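Local coordinates for gentamicin resistance protein (Enterococcus gallinarum, PDB 6CTZ) that probably phosphorylates the 2''-hydroxyl of aminoglycoside antibiotics such as kanamycin with a guanine nucleotide as phosphate donor, giving resistance, at residues F40-S45 and N83-Y88; T139-K144 and I220-Y225; D154-L159 and Y269-L274; Q173-H178 and S259-F264. The protein carries 2 engineered substitutions. One frame throughout, in Å; residues are numbered along the deposited sequence. Where two conformers were deposited one is given.

Interaction 1: F40-S45 and N83-Y88; sequences FRFPKS and NPFVGY. With GDP (guanosine-5'-diphosphate), chain B.
Phe85 offers one face of its ring to Phe42, the two forming an offset stack with planes 28° apart and Phe42 CE1 3.4 Å from Phe85 CD1; Phe40 CD2 comes to the edge of the same Phe85 ring. Over one face of the Phe40 ring lies Gly87 CA, 3.8 Å from the ring centroid, a CH-pi contact. The setting is a pair of adjacent antiparallel strands in the five-stranded sheet of a kinase-like nucleotide-binding lobe, and helix 2-11 packs on Phe40 and Phe42 through Met7 and Ile8. Arg41 and Val86, on the other face of the sheet, are a hydrogen-bonded pair: Arg41 N donates to Val86 O at 2.9 Å, whereas the return bond from Val86 N to Arg41 O is longer, 3.3 Å. With CG anti to the backbone N (chi1 -172°) and an extended chain, Arg41 carries its guanidinium to GDP. The alpha-phosphate oxygen O1A sits at the guanidinium edge, gripped by Arg41 NE at 2.7 Å and NH2 at 3.0 Å, while NH1 forms a salt bridge with Glu55; both partners probably stabilise the positive charge. Tyr88 meets Arg41 CD with its ring edge and holds the base, its OH donating to GDP N7 at 2.7 Å.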
# COMPACT_ATOMS: atom_id res chain seq x y z
N PHE A 40 1.63 14.34 -12.44
CA PHE A 40 0.86 15.22 -11.58
C PHE A 40 -0.23 14.40 -10.90
O PHE A 40 -0.98 13.66 -11.55
CB PHE A 40 0.31 16.44 -12.32
CG PHE A 40 1.34 17.50 -12.51
CD1 PHE A 40 2.21 17.46 -13.59
CD2 PHE A 40 1.50 18.49 -11.55
CE1 PHE A 40 3.19 18.42 -13.75
CE2 PHE A 40 2.48 19.45 -11.70
CZ PHE A 40 3.33 19.41 -12.79
N ARG A 41 -0.27 14.49 -9.57
CA ARG A 41 -1.04 13.57 -8.75
C ARG A 41 -1.99 14.38 -7.89
O ARG A 41 -1.56 15.22 -7.08
CB ARG A 41 -0.09 12.72 -7.91
CG ARG A 41 -0.75 11.60 -7.14
CD ARG A 41 0.36 10.84 -6.45
NE ARG A 41 0.02 9.79 -5.50
CZ ARG A 41 0.19 9.90 -4.19
NH1 ARG A 41 0.56 11.05 -3.65
NH2 ARG A 41 -0.01 8.85 -3.40
N PHE A 42 -3.29 14.12 -8.07
CA PHE A 42 -4.36 14.94 -7.52
C PHE A 42 -5.19 14.14 -6.53
O PHE A 42 -5.81 13.14 -6.92
CB PHE A 42 -5.26 15.41 -8.67
CG PHE A 42 -4.59 16.35 -9.63
CD1 PHE A 42 -4.60 17.72 -9.40
CD2 PHE A 42 -3.95 15.87 -10.76
CE1 PHE A 42 -3.98 18.59 -10.29
CE2 PHE A 42 -3.34 16.73 -11.65
CZ PHE A 42 -3.35 18.09 -11.41
N PRO A 43 -5.23 14.54 -5.26
CA PRO A 43 -6.08 13.83 -4.29
C PRO A 43 -7.54 13.79 -4.71
O PRO A 43 -8.06 14.71 -5.34
CB PRO A 43 -5.89 14.63 -3.00
CG PRO A 43 -4.50 15.18 -3.13
CD PRO A 43 -4.36 15.53 -4.60
N LYS A 44 -8.21 12.71 -4.31
CA LYS A 44 -9.62 12.52 -4.63
C LYS A 44 -10.55 12.86 -3.48
O LYS A 44 -11.77 12.77 -3.63
CB LYS A 44 -9.86 11.08 -5.11
CG LYS A 44 -9.21 10.77 -6.46
CD LYS A 44 -9.14 9.27 -6.75
CE LYS A 44 -10.51 8.62 -6.78
NZ LYS A 44 -10.46 7.22 -7.28
N SER A 45 -10.01 13.26 -2.33
CA SER A 45 -10.82 13.53 -1.15
C SER A 45 -9.97 14.28 -0.14
O SER A 45 -8.75 14.40 -0.30
CB SER A 45 -11.28 12.22 -0.50
OG SER A 45 -10.14 11.52 -0.02
N ASN A 83 -6.22 21.88 0.01
CA ASN A 83 -6.38 20.91 -1.07
C ASN A 83 -5.13 20.95 -1.95
O ASN A 83 -5.10 21.63 -2.98
CB ASN A 83 -7.66 21.20 -1.87
CG ASN A 83 -8.92 20.83 -1.10
OD1 ASN A 83 -9.33 19.67 -1.08
ND2 ASN A 83 -9.56 21.82 -0.47
N PRO A 84 -4.08 20.23 -1.56
CA PRO A 84 -2.82 20.27 -2.32
C PRO A 84 -2.83 19.30 -3.50
O PRO A 84 -3.63 18.37 -3.56
CB PRO A 84 -1.80 19.80 -1.29
CG PRO A 84 -2.58 18.83 -0.46
CD PRO A 84 -3.98 19.39 -0.36
N PHE A 85 -1.89 19.53 -4.42
CA PHE A 85 -1.54 18.53 -5.43
C PHE A 85 -0.06 18.67 -5.74
O PHE A 85 0.56 19.67 -5.39
CB PHE A 85 -2.45 18.60 -6.67
CG PHE A 85 -2.23 19.81 -7.54
CD1 PHE A 85 -1.28 19.78 -8.56
CD2 PHE A 85 -2.99 20.96 -7.37
CE1 PHE A 85 -1.09 20.88 -9.37
CE2 PHE A 85 -2.80 22.06 -8.19
CZ PHE A 85 -1.84 22.02 -9.19
N VAL A 86 0.52 17.64 -6.35
CA VAL A 86 1.94 17.66 -6.63
C VAL A 86 2.35 17.16 -7.98
O VAL A 86 1.62 16.49 -8.60
CB VAL A 86 2.73 16.79 -5.58
CG1 VAL A 86 2.57 17.35 -4.20
CG2 VAL A 86 2.26 15.32 -5.60
N GLY A 87 3.55 17.51 -8.39
CA GLY A 87 4.14 17.00 -9.59
C GLY A 87 5.54 16.48 -9.30
O GLY A 87 6.28 17.11 -8.60
N TYR A 88 5.88 15.33 -9.87
CA TYR A 88 7.16 14.72 -9.73
C TYR A 88 7.62 14.05 -11.01
O TYR A 88 6.81 13.64 -11.74
CB TYR A 88 7.18 13.71 -8.56
CG TYR A 88 6.14 12.59 -8.55
CD1 TYR A 88 4.93 12.77 -7.96
CD2 TYR A 88 6.42 11.34 -9.06
CE1 TYR A 88 4.02 11.76 -7.87
CE2 TYR A 88 5.48 10.32 -8.98
CZ TYR A 88 4.31 10.55 -8.37
OH TYR A 88 3.36 9.57 -8.23
PB GDP B . -3.52 5.98 -4.84
O1B GDP B . -2.95 6.57 -3.57
O2B GDP B . -3.39 4.47 -4.87
O3B GDP B . -4.91 6.49 -5.14
O3A GDP B . -2.60 6.59 -6.02
PA GDP B . -1.09 6.18 -6.45
O1A GDP B . -0.09 7.09 -5.79
O2A GDP B . -0.86 4.70 -6.21
O5' GDP B . -1.11 6.56 -8.03
C5' GDP B . -2.11 5.98 -8.86
C4' GDP B . -1.44 5.18 -9.95
O4' GDP B . -0.73 6.08 -10.81
C3' GDP B . -0.38 4.20 -9.47
O3' GDP B . -0.93 2.98 -8.98
C2' GDP B . 0.39 3.99 -10.75
O2' GDP B . -0.34 3.13 -11.63
C1' GDP B . 0.38 5.38 -11.36
N9 GDP B . 1.60 6.12 -10.98
C8 GDP B . 1.74 7.04 -10.00
N7 GDP B . 3.03 7.48 -9.98
C5 GDP B . 3.70 6.83 -10.95
C6 GDP B . 5.08 6.79 -11.46
O6 GDP B . 5.96 7.53 -10.98
N1 GDP B . 5.33 5.96 -12.48
C2 GDP B . 4.39 5.16 -13.04
N2 GDP B . 4.73 4.36 -14.07
N3 GDP B . 3.11 5.13 -12.62
C4 GDP B . 2.75 5.94 -11.60
O HOH W 1 -7.98 17.50 -1.65

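Interaction 2: T139-K144 and I220-Y225; sequences TNLKNK and ISDPDY
Thr139 is joined through its backbone N and O to Ile220 O and to the Ser221 hydroxyl at a point where the loop after strand 209-212 meets the start of helix 141-155, both in the larger, mainly helical lobe of this kinase-like fold. Thr139 N donates to Ile220 O at 2.9 Å; in the reverse direction Ser221 OG, anti to its own backbone N (chi1 -166°), donates to Thr139 O at 3.1 Å. Leu141, the first residue of the helix, supplies the apolar half of the contact. Its CB lies against Ser221 OG, and its CD2 rests 3.7 Å from Asp222 CB and 4.3 Å from Tyr225 CD1.

The next shell fixes both partners. Asn140 is the N-cap of the helix, its OD1 accepting from Asn143 N at 3.1 Å, and Leu141 N is hydrogen-bonded to Tyr184 OH. Across the contact, Asp222 folds its loop into an Asx turn that leads into the 3-10 turn 223-225, on the way to helix 228-234 with its kanamycin-pocket residues. Lys257 makes salt bridges to OD2 of both Asp222 and Asp224, so one cation probably offsets the charge of two neighbouring carboxylates. In the Asx turn itself, Asp224 N approaches Asp222 OD1 from above the carboxylate plane, 2.9 Å away.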
# COMPACT_ATOMS: atom_id res chain seq x y z
N THR A 139 -0.52 4.30 14.37
CA THR A 139 -1.71 3.48 14.24
C THR A 139 -1.51 2.25 15.11
O THR A 139 -0.75 1.34 14.74
CB THR A 139 -1.90 3.03 12.79
OG1 THR A 139 -2.00 4.18 11.94
CG2 THR A 139 -3.15 2.16 12.66
N ASN A 140 -2.21 2.20 16.23
CA ASN A 140 -2.27 0.98 17.03
C ASN A 140 -3.07 -0.06 16.26
O ASN A 140 -4.30 0.05 16.15
CB ASN A 140 -2.91 1.28 18.38
CG ASN A 140 -2.91 0.09 19.31
OD1 ASN A 140 -3.23 -1.04 18.92
ND2 ASN A 140 -2.54 0.32 20.56
N LEU A 141 -2.39 -1.08 15.74
CA LEU A 141 -3.05 -2.02 14.83
C LEU A 141 -4.08 -2.88 15.55
O LEU A 141 -5.11 -3.23 14.96
CB LEU A 141 -2.00 -2.87 14.11
CG LEU A 141 -2.51 -3.75 12.98
CD1 LEU A 141 -3.39 -2.93 12.04
CD2 LEU A 141 -1.34 -4.37 12.24
N LYS A 142 -3.83 -3.23 16.81
CA LYS A 142 -4.81 -4.01 17.56
C LYS A 142 -6.13 -3.26 17.67
O LYS A 142 -7.21 -3.84 17.46
CB LYS A 142 -4.26 -4.33 18.95
CG LYS A 142 -5.17 -5.23 19.77
CD LYS A 142 -4.64 -5.42 21.18
CE LYS A 142 -5.53 -6.37 21.98
NZ LYS A 142 -4.98 -6.64 23.34
N ASN A 143 -6.07 -1.96 17.97
CA ASN A 143 -7.29 -1.17 18.10
C ASN A 143 -7.98 -0.98 16.75
O ASN A 143 -9.21 -0.95 16.68
CB ASN A 143 -6.97 0.17 18.74
CG ASN A 143 -8.17 1.08 18.81
OD1 ASN A 143 -9.08 0.86 19.62
ND2 ASN A 143 -8.18 2.11 17.98
N LYS A 144 -7.21 -0.85 15.67
CA LYS A 144 -7.80 -0.72 14.34
C LYS A 144 -8.59 -1.97 13.97
O LYS A 144 -9.69 -1.88 13.41
CB LYS A 144 -6.71 -0.45 13.31
CG LYS A 144 -7.21 -0.21 11.89
CD LYS A 144 -6.06 0.20 10.98
CE LYS A 144 -6.56 0.56 9.59
NZ LYS A 144 -5.47 1.08 8.72
N ILE A 220 3.18 4.71 11.60
CA ILE A 220 3.97 4.05 12.63
C ILE A 220 3.10 2.91 13.14
O ILE A 220 2.07 3.15 13.79
CB ILE A 220 4.35 5.00 13.76
CG1 ILE A 220 5.10 6.23 13.21
CG2 ILE A 220 5.17 4.26 14.81
CD1 ILE A 220 6.28 5.88 12.35
N SER A 221 3.45 1.68 12.78
CA SER A 221 2.55 0.56 13.05
C SER A 221 3.36 -0.74 13.09
O SER A 221 4.59 -0.72 13.25
CB SER A 221 1.43 0.52 12.00
OG SER A 221 0.38 -0.34 12.40
N ASP A 222 2.67 -1.85 12.94
CA ASP A 222 3.32 -3.15 13.03
C ASP A 222 4.09 -3.42 11.74
O ASP A 222 3.47 -3.48 10.67
CB ASP A 222 2.24 -4.21 13.22
CG ASP A 222 2.80 -5.59 13.49
OD1 ASP A 222 3.98 -5.86 13.19
OD2 ASP A 222 2.02 -6.41 14.01
N PRO A 223 5.41 -3.59 11.79
CA PRO A 223 6.16 -3.85 10.55
C PRO A 223 5.69 -5.08 9.80
O PRO A 223 5.84 -5.16 8.58
CB PRO A 223 7.61 -3.97 11.03
CG PRO A 223 7.49 -4.37 12.49
CD PRO A 223 6.29 -3.62 12.98
N ASP A 224 5.10 -6.06 10.50
CA ASP A 224 4.59 -7.23 9.79
C ASP A 224 3.45 -6.90 8.85
O ASP A 224 3.15 -7.70 7.95
CB ASP A 224 4.15 -8.29 10.80
CG ASP A 224 5.31 -8.86 11.60
OD1 ASP A 224 6.46 -8.80 11.12
OD2 ASP A 224 5.07 -9.39 12.70
N TYR A 225 2.79 -5.75 9.03
CA TYR A 225 1.73 -5.38 8.10
C TYR A 225 2.25 -5.19 6.68
O TYR A 225 1.51 -5.40 5.71
CB TYR A 225 0.96 -4.13 8.56
CG TYR A 225 -0.27 -3.96 7.72
CD1 TYR A 225 -1.42 -4.70 8.00
CD2 TYR A 225 -0.28 -3.11 6.61
CE1 TYR A 225 -2.55 -4.59 7.21
CE2 TYR A 225 -1.42 -3.00 5.81
CZ TYR A 225 -2.55 -3.74 6.13
OH TYR A 225 -3.67 -3.64 5.34

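Interaction 3: D154-L159 and Y269-L274; sequences DQVFPL and YLLEGL. With KAN (kanamycin a), chain E.
Val156 and Leu271 bring the two backbones nearest, with CA atoms 7.3 Å apart, where the chain leaving helix 141-155 bends through the 3-10 turn 157-159 beside the regular helix 251-276. No hydrogen bond crosses here; the contact is made mainly by branched aliphatic side chains. Val156 divides its two methyls among three leucines. CG1 meets Leu270 tip to tip, 3.7 Å from Leu270 CD2, whereas CG2 is met crosswise by Leu271 and Leu274, at 3.8 Å from Leu271 CD2 and 3.9 Å from Leu274 CD1. With CG1 anti to the backbone N (chi1 170°), Val156 can address both groups at once.

The example illustrates how the helical part of an aminoglycoside phosphotransferase is built behind its antibiotic site. Leu270, Leu271 and Leu274, at positions i, i+1 and i+4, form one flank of helix 251-276, and Leu270 also packs on Ile286 and Leu289 of helix 279-296. Tyr269 leaves the same helix in another direction, toward kanamycin: C2 of an aminohexose ring lies over the centre of one face of the tyrosine ring, and the ring oxygen O5 is 3.4 Å from Tyr269 CE1. The Tyr269 hydroxyl is held by Glu284.

At the margins of the contact, Gln155 lies at about a right angle to Leu271, with its amide carbon and OE1 beside the methyl CD2. Leu159, largely exposed, reaches from the 3-10 turn to meet Leu274 tip to tip, its CD1 3.7 Å from Leu274 CD2.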
# COMPACT_ATOMS: atom_id res chain seq x y z
N ASP A 154 -21.88 -5.27 12.16
CA ASP A 154 -22.94 -4.39 11.76
C ASP A 154 -23.29 -4.34 10.27
O ASP A 154 -24.43 -4.39 9.88
CB ASP A 154 -22.41 -3.01 12.11
CG ASP A 154 -23.42 -2.00 11.99
OD1 ASP A 154 -24.50 -2.26 12.46
OD2 ASP A 154 -23.16 -0.93 11.40
N GLN A 155 -22.27 -4.25 9.44
CA GLN A 155 -22.50 -4.03 8.02
C GLN A 155 -22.29 -5.26 7.16
O GLN A 155 -22.86 -5.34 6.06
CB GLN A 155 -21.56 -2.92 7.51
CG GLN A 155 -21.58 -1.67 8.36
CD GLN A 155 -20.68 -0.60 7.79
OE1 GLN A 155 -20.76 -0.26 6.61
NE2 GLN A 155 -19.80 -0.05 8.63
N VAL A 156 -21.49 -6.22 7.60
CA VAL A 156 -21.08 -7.35 6.77
C VAL A 156 -21.80 -8.63 7.17
O VAL A 156 -22.29 -9.36 6.30
CB VAL A 156 -19.55 -7.52 6.78
CG1 VAL A 156 -19.16 -8.82 6.11
CG2 VAL A 156 -18.87 -6.32 6.10
N PHE A 157 -21.86 -8.92 8.46
CA PHE A 157 -22.50 -10.16 8.91
C PHE A 157 -23.88 -10.44 8.31
O PHE A 157 -24.12 -11.51 7.88
CB PHE A 157 -22.53 -10.29 10.43
CG PHE A 157 -21.20 -10.64 11.05
CD1 PHE A 157 -20.08 -10.82 10.29
CD2 PHE A 157 -21.09 -10.73 12.40
CE1 PHE A 157 -18.89 -11.14 10.87
CE2 PHE A 157 -19.90 -11.05 13.00
CZ PHE A 157 -18.80 -11.25 12.23
N PRO A 158 -24.77 -9.43 8.23
CA PRO A 158 -26.09 -9.72 7.64
C PRO A 158 -26.03 -10.31 6.24
O PRO A 158 -26.94 -11.03 5.84
CB PRO A 158 -26.78 -8.34 7.64
CG PRO A 158 -26.16 -7.63 8.78
CD PRO A 158 -24.72 -8.07 8.80
N LEU A 159 -24.97 -10.01 5.49
CA LEU A 159 -24.86 -10.49 4.11
C LEU A 159 -24.33 -11.91 4.01
O LEU A 159 -24.29 -12.46 2.91
CB LEU A 159 -23.94 -9.56 3.31
CG LEU A 159 -24.04 -8.05 3.53
CD1 LEU A 159 -23.08 -7.31 2.61
CD2 LEU A 159 -25.46 -7.53 3.34
N TYR A 269 -12.02 -4.57 2.08
CA TYR A 269 -12.36 -4.38 0.68
C TYR A 269 -13.87 -4.43 0.48
O TYR A 269 -14.43 -3.59 -0.24
CB TYR A 269 -11.67 -5.47 -0.15
CG TYR A 269 -11.83 -5.31 -1.64
CD1 TYR A 269 -11.21 -4.27 -2.32
CD2 TYR A 269 -12.58 -6.22 -2.37
CE1 TYR A 269 -11.35 -4.13 -3.69
CE2 TYR A 269 -12.71 -6.09 -3.74
CZ TYR A 269 -12.10 -5.05 -4.40
OH TYR A 269 -12.23 -4.92 -5.76
N LEU A 270 -14.54 -5.38 1.12
CA LEU A 270 -16.00 -5.43 1.06
C LEU A 270 -16.62 -4.19 1.67
O LEU A 270 -17.59 -3.64 1.13
CB LEU A 270 -16.50 -6.70 1.75
CG LEU A 270 -18.02 -6.83 1.86
CD1 LEU A 270 -18.66 -6.73 0.48
CD2 LEU A 270 -18.36 -8.14 2.53
N LEU A 271 -16.09 -3.72 2.81
CA LEU A 271 -16.65 -2.53 3.44
C LEU A 271 -16.55 -1.31 2.53
O LEU A 271 -17.45 -0.46 2.53
CB LEU A 271 -15.95 -2.27 4.78
CG LEU A 271 -16.48 -3.09 5.95
CD1 LEU A 271 -15.58 -2.92 7.14
CD2 LEU A 271 -17.90 -2.65 6.28
N GLU A 272 -15.47 -1.21 1.76
CA GLU A 272 -15.35 -0.12 0.79
C GLU A 272 -16.43 -0.22 -0.28
O GLU A 272 -16.99 0.80 -0.69
CB GLU A 272 -13.96 -0.13 0.16
CG GLU A 272 -12.83 0.23 1.10
CD GLU A 272 -12.70 1.73 1.32
OE1 GLU A 272 -11.95 2.13 2.24
OE2 GLU A 272 -13.33 2.51 0.57
N GLY A 273 -16.73 -1.44 -0.74
CA GLY A 273 -17.80 -1.60 -1.70
C GLY A 273 -19.16 -1.26 -1.12
O GLY A 273 -20.01 -0.67 -1.81
N LEU A 274 -19.39 -1.62 0.14
CA LEU A 274 -20.64 -1.25 0.80
C LEU A 274 -20.76 0.26 0.95
O LEU A 274 -21.84 0.83 0.73
CB LEU A 274 -20.72 -1.94 2.16
CG LEU A 274 -20.96 -3.45 2.12
CD1 LEU A 274 -20.63 -4.08 3.47
CD2 LEU A 274 -22.39 -3.75 1.73
C1 KAN E . -8.14 -5.90 -3.34
C2 KAN E . -8.71 -7.21 -2.80
C3 KAN E . -8.22 -8.36 -3.67
C4 KAN E . -8.70 -8.09 -5.09
C5 KAN E . -8.16 -6.75 -5.60
C6 KAN E . -8.70 -6.43 -6.99
C7 KAN E . -3.78 -3.02 -2.47
C8 KAN E . -5.22 -2.50 -2.48
C9 KAN E . -6.20 -3.67 -2.33
C10 KAN E . -5.98 -4.72 -3.42
C11 KAN E . -4.52 -5.18 -3.44
C12 KAN E . -3.57 -4.01 -3.61
C13 KAN E . -6.36 -0.63 -1.43
C14 KAN E . -5.91 0.68 -0.80
C15 KAN E . -5.54 0.43 0.66
C16 KAN E . -6.72 -0.20 1.38
C17 KAN E . -7.18 -1.45 0.64
C18 KAN E . -8.44 -2.00 1.29
N1 KAN E . -8.20 -5.12 -7.38
N2 KAN E . -4.29 -6.15 -4.51
N3 KAN E . -2.85 -1.89 -2.58
N4 KAN E . -5.13 1.64 1.35
O5 KAN E . -8.46 -5.66 -4.71
O6 KAN E . -8.26 -7.40 -1.46
O7 KAN E . -8.75 -9.61 -3.21
O8 KAN E . -8.24 -9.14 -5.94
O9 KAN E . -6.73 -5.91 -3.14
O10 KAN E . -7.54 -3.17 -2.45
O11 KAN E . -5.31 -1.59 -1.37
O12 KAN E . -7.48 -1.12 -0.70
O13 KAN E . -4.82 1.19 -1.57
O14 KAN E . -6.38 -0.59 2.72
O15 KAN E . -8.85 -3.17 0.59

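Interaction 4: Q173-H178 and S259-F264; sequences QSYMTH and SLFVTF
Leu260 makes the first contact along helix 251-276, pushing its two methyls against the last turn of helix 162-176. Its CD1 lies 4.1 Å from Tyr175 N, close to the backbone itself, and its CD2 is 4.3 Å from Ser174 CB. Phe261 comes next and reaches the far part of the Tyr175 ring: the CE1 atoms of Phe261 and Tyr175 are 3.7 Å apart, with the rings inclined at 55°. A turn after Leu260, Phe264 directs its edge toward the face of Tyr175 in an offset edge-to-face arrangement, planes at 83°, and its CZ touches Tyr175 CB at 3.7 Å. One face of the Phe264 ring is occupied by Leu260 O of its own helix.

All three residues thus converge on Tyr175, whose CG is anti to the backbone N (chi1 172°), so that the ring sets out toward helix 251-276 and completes an aromatic cluster with the two phenylalanines. The helix bearing Tyr175 ends just beyond it, and side chains that follow its end bond to carbonyls of its last turn. Thr177 OG1 donates to Gln173 O at 2.7 Å, approaching from the opposite face to Thr177 N, and His178 ND1 donates to an in-plane lone pair of Ser174 O, also at 2.7 Å.

Further rings and helices enclose the cluster: Phe172 stacks on Phe264, Tyr225 meets Phe261, helix 141-155 adds Leu141, Ile145 and Leu148, and helix 179-182 closes on Tyr175 through Tyr181 and Thr182.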
# COMPACT_ATOMS: atom_id res chain seq x y z
N GLN A 173 -10.99 -13.47 16.38
CA GLN A 173 -10.61 -13.91 17.72
C GLN A 173 -9.20 -14.50 17.75
O GLN A 173 -8.46 -14.29 18.71
CB GLN A 173 -11.64 -14.88 18.29
CG GLN A 173 -12.97 -14.22 18.61
CD GLN A 173 -12.80 -12.87 19.29
OE1 GLN A 173 -13.01 -11.82 18.68
NE2 GLN A 173 -12.41 -12.90 20.56
N SER A 174 -8.81 -15.22 16.70
CA SER A 174 -7.46 -15.78 16.66
C SER A 174 -6.40 -14.68 16.69
O SER A 174 -5.35 -14.83 17.33
CB SER A 174 -7.29 -16.68 15.44
OG SER A 174 -8.03 -17.87 15.59
N TYR A 175 -6.66 -13.56 16.02
CA TYR A 175 -5.75 -12.43 16.11
C TYR A 175 -5.83 -11.80 17.50
O TYR A 175 -4.81 -11.66 18.19
CB TYR A 175 -6.04 -11.40 15.02
CG TYR A 175 -5.23 -10.13 15.20
CD1 TYR A 175 -3.91 -10.06 14.78
CD2 TYR A 175 -5.78 -9.02 15.84
CE1 TYR A 175 -3.16 -8.91 14.97
CE2 TYR A 175 -5.04 -7.88 16.04
CZ TYR A 175 -3.73 -7.82 15.59
OH TYR A 175 -2.99 -6.68 15.78
N MET A 176 -7.04 -11.43 17.92
CA MET A 176 -7.19 -10.55 19.09
C MET A 176 -6.74 -11.21 20.38
O MET A 176 -6.25 -10.52 21.28
CB MET A 176 -8.64 -10.07 19.21
CG MET A 176 -9.07 -9.12 18.09
SD MET A 176 -8.23 -7.51 18.06
CE MET A 176 -8.43 -6.98 19.75
N THR A 177 -6.88 -12.54 20.51
CA THR A 177 -6.61 -13.21 21.77
C THR A 177 -5.18 -13.74 21.90
O THR A 177 -4.87 -14.38 22.91
CB THR A 177 -7.60 -14.36 22.01
OG1 THR A 177 -7.42 -15.37 21.01
CG2 THR A 177 -9.03 -13.85 21.97
N HIS A 178 -4.31 -13.50 20.93
CA HIS A 178 -2.94 -14.03 20.98
C HIS A 178 -1.92 -12.91 21.03
O HIS A 178 -1.68 -12.24 20.00
CB HIS A 178 -2.66 -14.93 19.77
CG HIS A 178 -3.32 -16.26 19.84
ND1 HIS A 178 -4.56 -16.51 19.28
CD2 HIS A 178 -2.93 -17.43 20.41
CE1 HIS A 178 -4.89 -17.77 19.50
NE2 HIS A 178 -3.92 -18.34 20.19
N SER A 259 -1.50 -13.91 7.28
CA SER A 259 -2.72 -14.41 6.65
C SER A 259 -3.96 -13.87 7.36
O SER A 259 -5.00 -13.66 6.72
CB SER A 259 -2.72 -15.94 6.63
OG SER A 259 -3.11 -16.49 7.88
N LEU A 260 -3.87 -13.64 8.68
CA LEU A 260 -4.96 -12.98 9.39
C LEU A 260 -5.16 -11.55 8.87
O LEU A 260 -6.29 -11.13 8.60
CB LEU A 260 -4.71 -13.00 10.89
CG LEU A 260 -4.82 -14.40 11.52
CD1 LEU A 260 -4.11 -14.45 12.88
CD2 LEU A 260 -6.27 -14.85 11.66
N PHE A 261 -4.06 -10.80 8.69
CA PHE A 261 -4.16 -9.49 8.05
C PHE A 261 -4.81 -9.59 6.68
O PHE A 261 -5.56 -8.70 6.28
CB PHE A 261 -2.77 -8.85 7.90
CG PHE A 261 -2.10 -8.48 9.20
CD1 PHE A 261 -2.82 -8.24 10.35
CD2 PHE A 261 -0.72 -8.35 9.24
CE1 PHE A 261 -2.18 -7.89 11.53
CE2 PHE A 261 -0.07 -8.00 10.40
CZ PHE A 261 -0.80 -7.77 11.55
N VAL A 262 -4.50 -10.65 5.92
CA VAL A 262 -5.11 -10.81 4.60
C VAL A 262 -6.62 -10.98 4.73
O VAL A 262 -7.39 -10.39 3.95
CB VAL A 262 -4.46 -11.96 3.80
CG1 VAL A 262 -5.25 -12.25 2.53
CG2 VAL A 262 -3.03 -11.63 3.45
N THR A 263 -7.08 -11.80 5.69
CA THR A 263 -8.51 -11.91 5.94
C THR A 263 -9.12 -10.54 6.23
O THR A 263 -10.15 -10.17 5.67
CB THR A 263 -8.78 -12.85 7.12
OG1 THR A 263 -8.25 -14.16 6.84
CG2 THR A 263 -10.30 -12.95 7.40
N PHE A 264 -8.47 -9.77 7.11
CA PHE A 264 -9.02 -8.47 7.47
C PHE A 264 -9.02 -7.53 6.27
O PHE A 264 -9.93 -6.70 6.13
CB PHE A 264 -8.26 -7.88 8.65
CG PHE A 264 -8.18 -8.81 9.85
CD1 PHE A 264 -9.18 -9.74 10.09
CD2 PHE A 264 -7.10 -8.76 10.71
CE1 PHE A 264 -9.10 -10.61 11.18
CE2 PHE A 264 -7.01 -9.62 11.79
CZ PHE A 264 -8.02 -10.54 12.03

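How the interactions relate
Interaction 1 stands alone in the nucleotide-binding sheet, its centre 26 to 34 Å from those of the others, and it closes before they begin along the chain. The remaining three share the helical lobe. Helix 141-155 gives its start to interaction 2 and its end to interaction 3, while helix 251-276 serves interactions 4 and 3 in turn; interaction 4 is nested within the loop closed by interaction 3. Interactions 2 and 4 cross along the chain and touch, with Leu141 CD2 3.5 Å from Phe261 CZ. Interaction 3 touches neither and is tied in by those two helices, beside kanamycin, whereas interaction 1 contributes Arg41 and Tyr88 to the GDP site across the active site.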